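Local structure of CYTH domain-containing protein (Pyrococcus horikoshii, 2EEN) at residues D12-K17 against L160-F165; D32-H37 against D46-I51; E103-V108 against S169-L174. The protein is of unknown function but carries a CYTH domain of the class IV adenylyl cyclase-like type, and so probably acts on a phosphate-bearing substrate such as a nucleotide. One frame throughout, in Å; residues are numbered along the deposited sequence.

Contact 1: residues D12-K17 against L160-F165; sequences DEIFEK and LGVEKF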
loop_
_atom_site.group_PDB
_atom_site.type_symbol
_atom_site.label_atom_id
_atom_site.label_comp_id
_atom_site.label_asym_id
_atom_site.label_seq_id
_atom_site.Cartn_x
_atom_site.Cartn_y
_atom_site.Cartn_z
ATOM N N ASP A 12 22.974 -27.143 10.842
ATOM C CA ASP A 12 23.168 -26.976 12.281
ATOM C C ASP A 12 24.555 -26.433 12.615
ATOM O O ASP A 12 24.716 -25.654 13.557
ATOM C CB ASP A 12 22.963 -28.307 13.016
ATOM C CG ASP A 12 21.522 -28.781 12.978
ATOM O OD1 ASP A 12 20.615 -27.951 13.199
ATOM O OD2 ASP A 12 21.296 -29.987 12.740
ATOM N N GLU A 13 25.550 -26.856 11.844
ATOM C CA GLU A 13 26.927 -26.424 12.046
ATOM C C GLU A 13 27.076 -24.914 11.879
ATOM O O GLU A 13 27.635 -24.238 12.746
ATOM C CB GLU A 13 27.848 -27.138 11.053
ATOM C CG GLU A 13 29.266 -26.592 10.999
ATOM C CD GLU A 13 30.073 -27.196 9.862
ATOM O OE1 GLU A 13 30.433 -28.390 9.958
ATOM O OE2 GLU A 13 30.344 -26.479 8.874
ATOM N N ILE A 14 26.584 -24.391 10.761
ATOM C CA ILE A 14 26.677 -22.959 10.495
ATOM C C ILE A 14 25.858 -22.179 11.518
ATOM O O ILE A 14 26.299 -21.142 12.018
ATOM C CB ILE A 14 26.191 -22.632 9.062
ATOM C CG1 ILE A 14 27.190 -23.200 8.049
ATOM C CG2 ILE A 14 26.051 -21.127 8.879
ATOM C CD1 ILE A 14 26.766 -23.065 6.600
ATOM N N PHE A 15 24.669 -22.685 11.827
ATOM C CA PHE A 15 23.792 -22.043 12.802
ATOM C C PHE A 15 24.484 -21.917 14.157
ATOM O O PHE A 15 24.489 -20.844 14.762
ATOM C CB PHE A 15 22.491 -22.842 12.954
ATOM C CG PHE A 15 21.439 -22.504 11.923
ATOM C CD1 PHE A 15 21.791 -21.955 10.696
ATOM C CD2 PHE A 15 20.092 -22.745 12.185
ATOM C CE1 PHE A 15 20.821 -21.650 9.742
ATOM C CE2 PHE A 15 19.113 -22.445 11.240
ATOM C CZ PHE A 15 19.479 -21.894 10.014
ATOM N N GLU A 16 25.076 -23.010 14.629
ATOM C CA GLU A 16 25.753 -22.988 15.919
ATOM C C GLU A 16 26.933 -22.032 15.949
ATOM O O GLU A 16 27.149 -21.343 16.947
ATOM C CB GLU A 16 26.243 -24.385 16.301
ATOM C CG GLU A 16 25.591 -24.932 17.558
ATOM C CD GLU A 16 25.714 -23.990 18.745
ATOM O OE1 GLU A 16 26.853 -23.658 19.138
ATOM O OE2 GLU A 16 24.666 -23.583 19.289
ATOM N N LYS A 17 27.696 -21.999 14.860
ATOM C CA LYS A 17 28.862 -21.130 14.782
ATOM C C LYS A 17 28.427 -19.676 14.901
ATOM O O LYS A 17 29.082 -18.869 15.558
ATOM C CB LYS A 17 29.617 -21.367 13.470
ATOM C CG LYS A 17 30.983 -20.694 13.418
ATOM C CD LYS A 17 31.863 -21.172 12.275
ATOM C CE LYS A 17 33.259 -20.571 12.357
ATOM N NZ LYS A 17 34.031 -20.949 11.143
ATOM N N LEU A 160 32.194 -18.275 8.080
ATOM C CA LEU A 160 31.312 -19.002 8.987
ATOM C C LEU A 160 31.072 -20.427 8.505
ATOM O O LEU A 160 30.504 -21.248 9.223
ATOM C CB LEU A 160 29.978 -18.276 9.113
ATOM C CG LEU A 160 30.050 -16.940 9.850
ATOM C CD1 LEU A 160 28.733 -16.194 9.672
ATOM C CD2 LEU A 160 30.359 -17.180 11.322
ATOM N N GLY A 161 31.500 -20.715 7.282
ATOM C CA GLY A 161 31.328 -22.050 6.745
ATOM C C GLY A 161 30.376 -22.158 5.571
ATOM O O GLY A 161 30.161 -23.252 5.046
ATOM N N VAL A 162 29.804 -21.037 5.149
ATOM C CA VAL A 162 28.877 -21.048 4.023
ATOM C C VAL A 162 29.641 -21.315 2.730
ATOM O O VAL A 162 30.612 -20.625 2.423
ATOM C CB VAL A 162 28.133 -19.705 3.905
ATOM C CG1 VAL A 162 27.091 -19.781 2.805
ATOM C CG2 VAL A 162 27.472 -19.368 5.234
ATOM N N GLU A 163 29.188 -22.312 1.973
ATOM C CA GLU A 163 29.841 -22.691 0.721
ATOM C C GLU A 163 28.984 -22.468 -0.518
ATOM O O GLU A 163 29.484 -22.053 -1.563
ATOM C CB GLU A 163 30.248 -24.164 0.771
ATOM C CG GLU A 163 31.285 -24.496 1.819
ATOM C CD GLU A 163 31.537 -25.985 1.919
ATOM O OE1 GLU A 163 31.752 -26.623 0.865
ATOM O OE2 GLU A 163 31.521 -26.519 3.047
ATOM N N LYS A 164 27.693 -22.761 -0.409
ATOM C CA LYS A 164 26.799 -22.591 -1.539
ATOM C C LYS A 164 25.875 -21.399 -1.376
ATOM O O LYS A 164 25.003 -21.378 -0.510
ATOM C CB LYS A 164 25.995 -23.873 -1.774
ATOM C CG LYS A 164 25.505 -24.567 -0.517
ATOM C CD LYS A 164 24.895 -25.922 -0.860
ATOM C CE LYS A 164 24.437 -26.669 0.383
ATOM N NZ LYS A 164 23.913 -28.020 0.043
ATOM N N PHE A 165 26.091 -20.401 -2.220
ATOM C CA PHE A 165 25.298 -19.187 -2.207
ATOM C C PHE A 165 24.092 -19.335 -3.119
ATOM O O PHE A 165 24.089 -20.157 -4.041
ATOM C CB PHE A 165 26.172 -18.009 -2.630
ATOM C CG PHE A 165 27.158 -17.598 -1.579
ATOM C CD1 PHE A 165 28.410 -18.199 -1.509
ATOM C CD2 PHE A 165 26.811 -16.662 -0.614
ATOM C CE1 PHE A 165 29.302 -17.875 -0.485
ATOM C CE2 PHE A 165 27.693 -16.330 0.411
ATOM C CZ PHE A 165 28.940 -16.938 0.477
HETATM O O HOH W 1 30.503 -23.827 10.011
#
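The first turns of the helix that begins at Asp12 lie beside the loop that leaves helix 146-160, and the two backbones come nearest at Ile14 and Gly161, whose CA atoms are 6.0 Å apart. Ile14 faces the loop and is buried. Its CG1 branch stands anti to the carbonyl carbon (chi1 -69°) and extends so that CD1 slides over the peptide after Gly161, 3.7 Å from Gly161 O. The same methyl reaches Val162 CG2 at 4.0 Å, its one apolar side-chain partner in the loop. The extended CG1-CD1 arm suits this place: purely apolar, it can lie along the peptide and still reach the valine; Ile134 of strand 131-139 touches both Ile14 and Val162.

Gly161 ends helix 146-160 in a Schellman motif, with a positive phi of 114°. A side chain at these angles would be jammed against the carbonyl oxygen of Leu160, and would come up against Ile14 CG1 and Glu13 OE2, so the turn itself selects glycine, and its bareness also lets Ile14 lie close to the main chain. Leu160 O, at the end of the helix, is approached by Lys17 CD at 3.3 Å. The lysine chain is extended, with CG anti to the backbone N, and crosses Leu160 obliquely, its CG 4.1 Å from Leu160 CD2. Thus the aliphatic part of Lys17 packs while NZ continues to a hydrogen bond with the carbonyl of Glu159, where the C-terminal end of the helix would favour a positive charge. No direct hydrogen bond joins the two segments. Instead one water donates both its hydrogens, to Leu160 O at 2.7 Å and to Glu13 OE2 at 2.9 Å, a bridge for which the long, exposed glutamate is well suited.

Contact 2: residues D32-H37 against D46-I51; sequences DIYYQH and DEALRI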
loop_
_atom_site.group_PDB
_atom_site.type_symbol
_atom_site.label_atom_id
_atom_site.label_comp_id
_atom_site.label_asym_id
_atom_site.label_seq_id
_atom_site.Cartn_x
_atom_site.Cartn_y
_atom_site.Cartn_z
ATOM N N ASP A 32 5.005 -14.948 4.873
ATOM C CA ASP A 32 4.925 -14.073 3.713
ATOM C C ASP A 32 3.959 -14.568 2.671
ATOM O O ASP A 32 3.886 -15.767 2.392
ATOM C CB ASP A 32 6.288 -13.940 3.028
ATOM C CG ASP A 32 7.334 -13.346 3.926
ATOM O OD1 ASP A 32 6.977 -12.483 4.746
ATOM O OD2 ASP A 32 8.516 -13.729 3.797
ATOM N N ILE A 33 3.210 -13.639 2.094
ATOM C CA ILE A 33 2.309 -13.993 1.018
ATOM C C ILE A 33 2.832 -13.216 -0.180
ATOM O O ILE A 33 2.931 -11.985 -0.137
ATOM C CB ILE A 33 0.842 -13.583 1.296
ATOM C CG1 ILE A 33 0.273 -14.378 2.479
ATOM C CG2 ILE A 33 -0.004 -13.884 0.074
ATOM C CD1 ILE A 33 -1.190 -14.156 2.741
ATOM N N TYR A 34 3.212 -13.935 -1.229
ATOM C CA TYR A 34 3.710 -13.291 -2.435
ATOM C C TYR A 34 2.605 -13.236 -3.466
ATOM O O TYR A 34 1.814 -14.172 -3.589
ATOM C CB TYR A 34 4.910 -14.045 -2.993
ATOM C CG TYR A 34 6.169 -13.770 -2.228
ATOM C CD1 TYR A 34 6.994 -12.701 -2.567
ATOM C CD2 TYR A 34 6.533 -14.574 -1.150
ATOM C CE1 TYR A 34 8.156 -12.443 -1.848
ATOM C CE2 TYR A 34 7.694 -14.321 -0.425
ATOM C CZ TYR A 34 8.497 -13.256 -0.781
ATOM O OH TYR A 34 9.634 -13.003 -0.058
ATOM N N TYR A 35 2.567 -12.139 -4.212
ATOM C CA TYR A 35 1.538 -11.905 -5.213
ATOM C C TYR A 35 2.017 -11.821 -6.641
ATOM O O TYR A 35 3.183 -11.545 -6.908
ATOM C CB TYR A 35 0.824 -10.598 -4.887
ATOM C CG TYR A 35 0.095 -10.632 -3.583
ATOM C CD1 TYR A 35 0.734 -10.270 -2.400
ATOM C CD2 TYR A 35 -1.233 -11.049 -3.519
ATOM C CE1 TYR A 35 0.070 -10.321 -1.184
ATOM C CE2 TYR A 35 -1.906 -11.101 -2.311
ATOM C CZ TYR A 35 -1.250 -10.735 -1.149
ATOM O OH TYR A 35 -1.917 -10.776 0.048
ATOM N N GLN A 36 1.089 -12.066 -7.560
ATOM C CA GLN A 36 1.363 -11.950 -8.979
ATOM C C GLN A 36 0.652 -10.678 -9.397
ATOM O O GLN A 36 -0.403 -10.342 -8.861
ATOM C CB GLN A 36 0.789 -13.135 -9.754
ATOM C CG GLN A 36 0.888 -13.001 -11.273
ATOM C CD GLN A 36 2.316 -12.815 -11.777
ATOM O OE1 GLN A 36 2.930 -11.763 -11.577
ATOM N NE2 GLN A 36 2.849 -13.842 -12.437
ATOM N N HIS A 37 1.254 -9.969 -10.338
ATOM C CA HIS A 37 0.703 -8.735 -10.862
ATOM C C HIS A 37 -0.451 -9.098 -11.791
ATOM O O HIS A 37 -0.407 -10.110 -12.483
ATOM C CB HIS A 37 1.793 -7.993 -11.623
ATOM C CG HIS A 37 1.446 -6.583 -11.970
ATOM N ND1 HIS A 37 0.601 -6.253 -13.010
ATOM C CD2 HIS A 37 1.849 -5.411 -11.426
ATOM C CE1 HIS A 37 0.501 -4.938 -13.090
ATOM N NE2 HIS A 37 1.250 -4.403 -12.141
ATOM N N ASP A 46 11.249 -9.977 -12.917
ATOM C CA ASP A 46 12.029 -10.128 -11.694
ATOM C C ASP A 46 11.603 -9.160 -10.603
ATOM O O ASP A 46 12.425 -8.594 -9.885
ATOM C CB ASP A 46 13.522 -9.973 -11.994
ATOM C CG ASP A 46 14.398 -10.437 -10.848
ATOM O OD1 ASP A 46 13.966 -11.328 -10.085
ATOM O OD2 ASP A 46 15.532 -9.927 -10.721
ATOM N N GLU A 47 10.298 -8.982 -10.477
ATOM C CA GLU A 47 9.747 -8.106 -9.456
ATOM C C GLU A 47 9.016 -8.967 -8.438
ATOM O O GLU A 47 8.780 -10.149 -8.665
ATOM C CB GLU A 47 8.756 -7.142 -10.078
ATOM C CG GLU A 47 9.360 -6.143 -11.011
ATOM C CD GLU A 47 8.286 -5.375 -11.737
ATOM O OE1 GLU A 47 7.761 -5.897 -12.743
ATOM O OE2 GLU A 47 7.945 -4.269 -11.287
ATOM N N ALA A 48 8.659 -8.373 -7.304
ATOM C CA ALA A 48 7.927 -9.100 -6.281
ATOM C C ALA A 48 7.103 -8.137 -5.442
ATOM O O ALA A 48 7.456 -6.967 -5.282
ATOM C CB ALA A 48 8.891 -9.880 -5.380
ATOM N N LEU A 49 5.979 -8.628 -4.941
ATOM C CA LEU A 49 5.127 -7.834 -4.074
ATOM C C LEU A 49 4.724 -8.812 -2.993
ATOM O O LEU A 49 4.223 -9.903 -3.278
ATOM C CB LEU A 49 3.893 -7.318 -4.811
ATOM C CG LEU A 49 3.022 -6.445 -3.902
ATOM C CD1 LEU A 49 3.778 -5.155 -3.517
ATOM C CD2 LEU A 49 1.732 -6.104 -4.622
ATOM N N ARG A 50 4.945 -8.426 -1.748
ATOM C CA ARG A 50 4.663 -9.331 -0.653
ATOM C C ARG A 50 4.101 -8.670 0.585
ATOM O O ARG A 50 4.350 -7.496 0.847
ATOM C CB ARG A 50 5.975 -10.046 -0.303
ATOM C CG ARG A 50 6.156 -10.518 1.130
ATOM C CD ARG A 50 7.642 -10.799 1.411
ATOM N NE ARG A 50 8.343 -9.645 1.979
ATOM C CZ ARG A 50 9.660 -9.464 1.925
ATOM N NH1 ARG A 50 10.426 -10.355 1.315
ATOM N NH2 ARG A 50 10.216 -8.401 2.493
ATOM N N ILE A 51 3.289 -9.420 1.317
ATOM C CA ILE A 51 2.806 -8.932 2.594
ATOM C C ILE A 51 3.448 -9.889 3.574
ATOM O O ILE A 51 3.290 -11.110 3.463
ATOM C CB ILE A 51 1.286 -8.994 2.745
ATOM C CG1 ILE A 51 0.662 -7.823 1.987
ATOM C CG2 ILE A 51 0.916 -8.905 4.225
ATOM C CD1 ILE A 51 -0.841 -7.826 1.961
HETATM O O HOH W 2 5.610 -11.505 -5.611
#
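One face of the Tyr34 ring carries Arg50 CB, 3.9 Å from the ring centroid in a CH-pi contact, while Ala48 CB and a water lie at the ring's edge; the edge of the Tyr35 ring receives Leu49 O. Arg50 runs alongside Tyr34, then bends at chi3 (93°), turning its guanidinium 80° from the ring. NH1 thereby donates a nearly straight bond to Tyr34 OH, 3.1 Å long, with the oxygen in the guanidinium plane. An alanine in place of Tyr34 would remove this acceptor and the ring under the arginine chain, and would probably leave the guanidinium less firmly oriented. Strands 23-36 and 48-56 are antiparallel neighbours in the eight-stranded CYTH sheet. Ile33 and Ile51 form a hydrogen-bonded pair, Ile33 N to Ile51 O at 2.9 Å and Ile51 N to Ile33 O at 3.0 Å; Tyr34 and Arg50 are the adjoining non-hydrogen-bonded pair. Beyond them Tyr35 N donates to Leu49 O at 2.9 Å, and the water links Tyr35 O to Leu49 N. Asp32 CG packs on Arg50 CD at 3.6 Å, but its carboxylate pairs with Arg52. Apolar Ile51 extends CD1 to within 3.7 Å of Tyr35 OH, on the face where helix 89-98 packs.

Contact 3: residues E103-V108 against S169-L174; sequences EVLKVV and SYLELL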
loop_
_atom_site.group_PDB
_atom_site.type_symbol
_atom_site.label_atom_id
_atom_site.label_comp_id
_atom_site.label_asym_id
_atom_site.label_seq_id
_atom_site.Cartn_x
_atom_site.Cartn_y
_atom_site.Cartn_z
ATOM N N GLU A 103 -2.527 -14.251 -4.902
ATOM C CA GLU A 103 -1.516 -14.951 -4.133
ATOM C C GLU A 103 -0.883 -16.021 -5.008
ATOM O O GLU A 103 -1.578 -16.790 -5.677
ATOM C CB GLU A 103 -2.139 -15.604 -2.899
ATOM C CG GLU A 103 -1.133 -16.332 -2.023
ATOM C CD GLU A 103 -1.792 -17.238 -0.999
ATOM O OE1 GLU A 103 -2.764 -16.797 -0.353
ATOM O OE2 GLU A 103 -1.329 -18.388 -0.835
ATOM N N VAL A 104 0.443 -16.054 -5.008
ATOM C CA VAL A 104 1.190 -17.036 -5.771
ATOM C C VAL A 104 1.582 -18.141 -4.810
ATOM O O VAL A 104 1.402 -19.325 -5.093
ATOM C CB VAL A 104 2.464 -16.424 -6.368
ATOM C CG1 VAL A 104 3.283 -17.499 -7.062
ATOM C CG2 VAL A 104 2.095 -15.328 -7.344
ATOM N N LEU A 105 2.107 -17.743 -3.659
ATOM C CA LEU A 105 2.535 -18.704 -2.657
ATOM C C LEU A 105 2.763 -18.037 -1.313
ATOM O O LEU A 105 2.995 -16.827 -1.236
ATOM C CB LEU A 105 3.835 -19.370 -3.106
ATOM C CG LEU A 105 4.259 -20.587 -2.281
ATOM C CD1 LEU A 105 3.255 -21.714 -2.467
ATOM C CD2 LEU A 105 5.632 -21.035 -2.720
ATOM N N LYS A 106 2.684 -18.839 -0.260
ATOM C CA LYS A 106 2.920 -18.369 1.091
ATOM C C LYS A 106 4.219 -18.992 1.571
ATOM O O LYS A 106 4.386 -20.213 1.533
ATOM C CB LYS A 106 1.788 -18.791 2.016
ATOM C CG LYS A 106 0.513 -17.985 1.855
ATOM C CD LYS A 106 -0.345 -18.081 3.104
ATOM C CE LYS A 106 -1.767 -18.518 2.750
ATOM N NZ LYS A 106 -1.876 -19.208 1.429
ATOM N N VAL A 107 5.140 -18.149 2.021
ATOM C CA VAL A 107 6.427 -18.618 2.505
ATOM C C VAL A 107 6.482 -18.403 4.008
ATOM O O VAL A 107 6.301 -17.293 4.492
ATOM C CB VAL A 107 7.589 -17.856 1.825
ATOM C CG1 VAL A 107 8.926 -18.390 2.323
ATOM C CG2 VAL A 107 7.486 -18.001 0.314
ATOM N N VAL A 108 6.717 -19.484 4.744
ATOM C CA VAL A 108 6.778 -19.417 6.197
ATOM C C VAL A 108 8.150 -19.816 6.693
ATOM O O VAL A 108 8.721 -20.799 6.227
ATOM C CB VAL A 108 5.748 -20.365 6.831
ATOM C CG1 VAL A 108 5.812 -20.265 8.348
ATOM C CG2 VAL A 108 4.358 -20.026 6.328
ATOM N N SER A 169 15.266 -16.381 -4.669
ATOM C CA SER A 169 14.468 -16.115 -3.489
ATOM C C SER A 169 13.833 -17.409 -3.013
ATOM O O SER A 169 13.736 -18.387 -3.766
ATOM C CB SER A 169 13.363 -15.125 -3.831
ATOM O OG SER A 169 12.523 -15.658 -4.842
ATOM N N TYR A 170 13.396 -17.418 -1.761
ATOM C CA TYR A 170 12.737 -18.601 -1.234
ATOM C C TYR A 170 11.511 -18.877 -2.091
ATOM O O TYR A 170 11.179 -20.031 -2.358
ATOM C CB TYR A 170 12.312 -18.384 0.217
ATOM C CG TYR A 170 13.472 -18.217 1.163
ATOM C CD1 TYR A 170 14.548 -19.106 1.139
ATOM C CD2 TYR A 170 13.490 -17.183 2.096
ATOM C CE1 TYR A 170 15.611 -18.968 2.017
ATOM C CE2 TYR A 170 14.548 -17.038 2.980
ATOM C CZ TYR A 170 15.604 -17.929 2.937
ATOM O OH TYR A 170 16.649 -17.777 3.808
ATOM N N LEU A 171 10.841 -17.811 -2.523
ATOM C CA LEU A 171 9.658 -17.951 -3.362
ATOM C C LEU A 171 9.999 -18.728 -4.628
ATOM O O LEU A 171 9.311 -19.687 -4.979
ATOM C CB LEU A 171 9.103 -16.578 -3.749
ATOM C CG LEU A 171 7.969 -16.595 -4.779
ATOM C CD1 LEU A 171 6.771 -17.335 -4.203
ATOM C CD2 LEU A 171 7.589 -15.167 -5.155
ATOM N N GLU A 172 11.059 -18.310 -5.310
ATOM C CA GLU A 172 11.473 -18.979 -6.542
ATOM C C GLU A 172 11.840 -20.434 -6.300
ATOM O O GLU A 172 11.517 -21.313 -7.103
ATOM C CB GLU A 172 12.661 -18.247 -7.163
ATOM C CG GLU A 172 12.308 -16.895 -7.746
ATOM C CD GLU A 172 13.526 -16.141 -8.245
ATOM O OE1 GLU A 172 14.387 -15.775 -7.416
ATOM O OE2 GLU A 172 13.626 -15.914 -9.470
ATOM N N LEU A 173 12.530 -20.681 -5.197
ATOM C CA LEU A 173 12.943 -22.029 -4.850
ATOM C C LEU A 173 11.720 -22.893 -4.577
ATOM O O LEU A 173 11.659 -24.046 -5.004
ATOM C CB LEU A 173 13.853 -21.995 -3.617
ATOM C CG LEU A 173 15.211 -21.338 -3.865
ATOM C CD1 LEU A 173 15.959 -21.209 -2.558
ATOM C CD2 LEU A 173 16.015 -22.166 -4.862
ATOM N N LEU A 174 10.739 -22.337 -3.875
ATOM C CA LEU A 174 9.544 -23.110 -3.580
ATOM C C LEU A 174 8.715 -23.338 -4.840
ATOM O O LEU A 174 8.135 -24.403 -5.006
ATOM C CB LEU A 174 8.711 -22.425 -2.493
ATOM C CG LEU A 174 9.308 -22.576 -1.089
ATOM C CD1 LEU A 174 8.750 -21.510 -0.154
ATOM C CD2 LEU A 174 9.018 -23.975 -0.563
#
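A classic beta bulge interrupts strand 102-117 at this contact: Val104 and Leu105 both stand opposite Tyr34 of the neighbouring strand, and Leu105 and Val107 still point at helix 170-176. The tightest meeting is Leu105 CD2 against Leu174 CB, at 3.4 Å closer than usual van der Waals contact, the two side chains crossing at about a right angle. Leu105 holds CG anti to the backbone N (chi1 -169°), which carries the branch out to the helix, while its CB receives Leu171 CD1 at 3.7 Å. One turn of helix separates Leu171 from Leu174, so these leucines present their branches to the same strand. This is a helix laid across a beta sheet, its axis 114° from the strand direction in the short segments. Val107 fits beside it with two short methyls: CG2 meets Leu174 CD1 at 3.8 Å, and CG1 meets Tyr170 CB at 4.0 Å. The Tyr170 ring leads away, and its hydroxyl bonds to Asp125. A capping box starts the helix: Ser169 OG accepts from Glu172 N at 3.1 Å, and Ser169 N gives a straight bond of 2.9 Å to Glu172 OE1, whose anti lone pair also accepts from Ser169 OG.

Contacts 2 and 3 both involve the same sheet, through neighbouring strands 23-36 and 102-117, and their centres are about 9 Å apart. Tyr34 pairs with Arg50 on one flank and faces Val104 and Leu105 on the other; Asp32 N to Val107 O and Tyr34 O to Val104 N, both 2.7 Å, are probable hydrogen bonds joining the two contacts. Leu171 of contact 3 also touches Tyr34 of contact 2. Contact 1 lies on the opposite side of the chain's centre from contact 2, about 28 Å between centres, and about 23 Å from contact 3, to which the chain leads from Phe165. Only contact 2 reaches the second subunit, where His37 bonds to Leu99 of that chain.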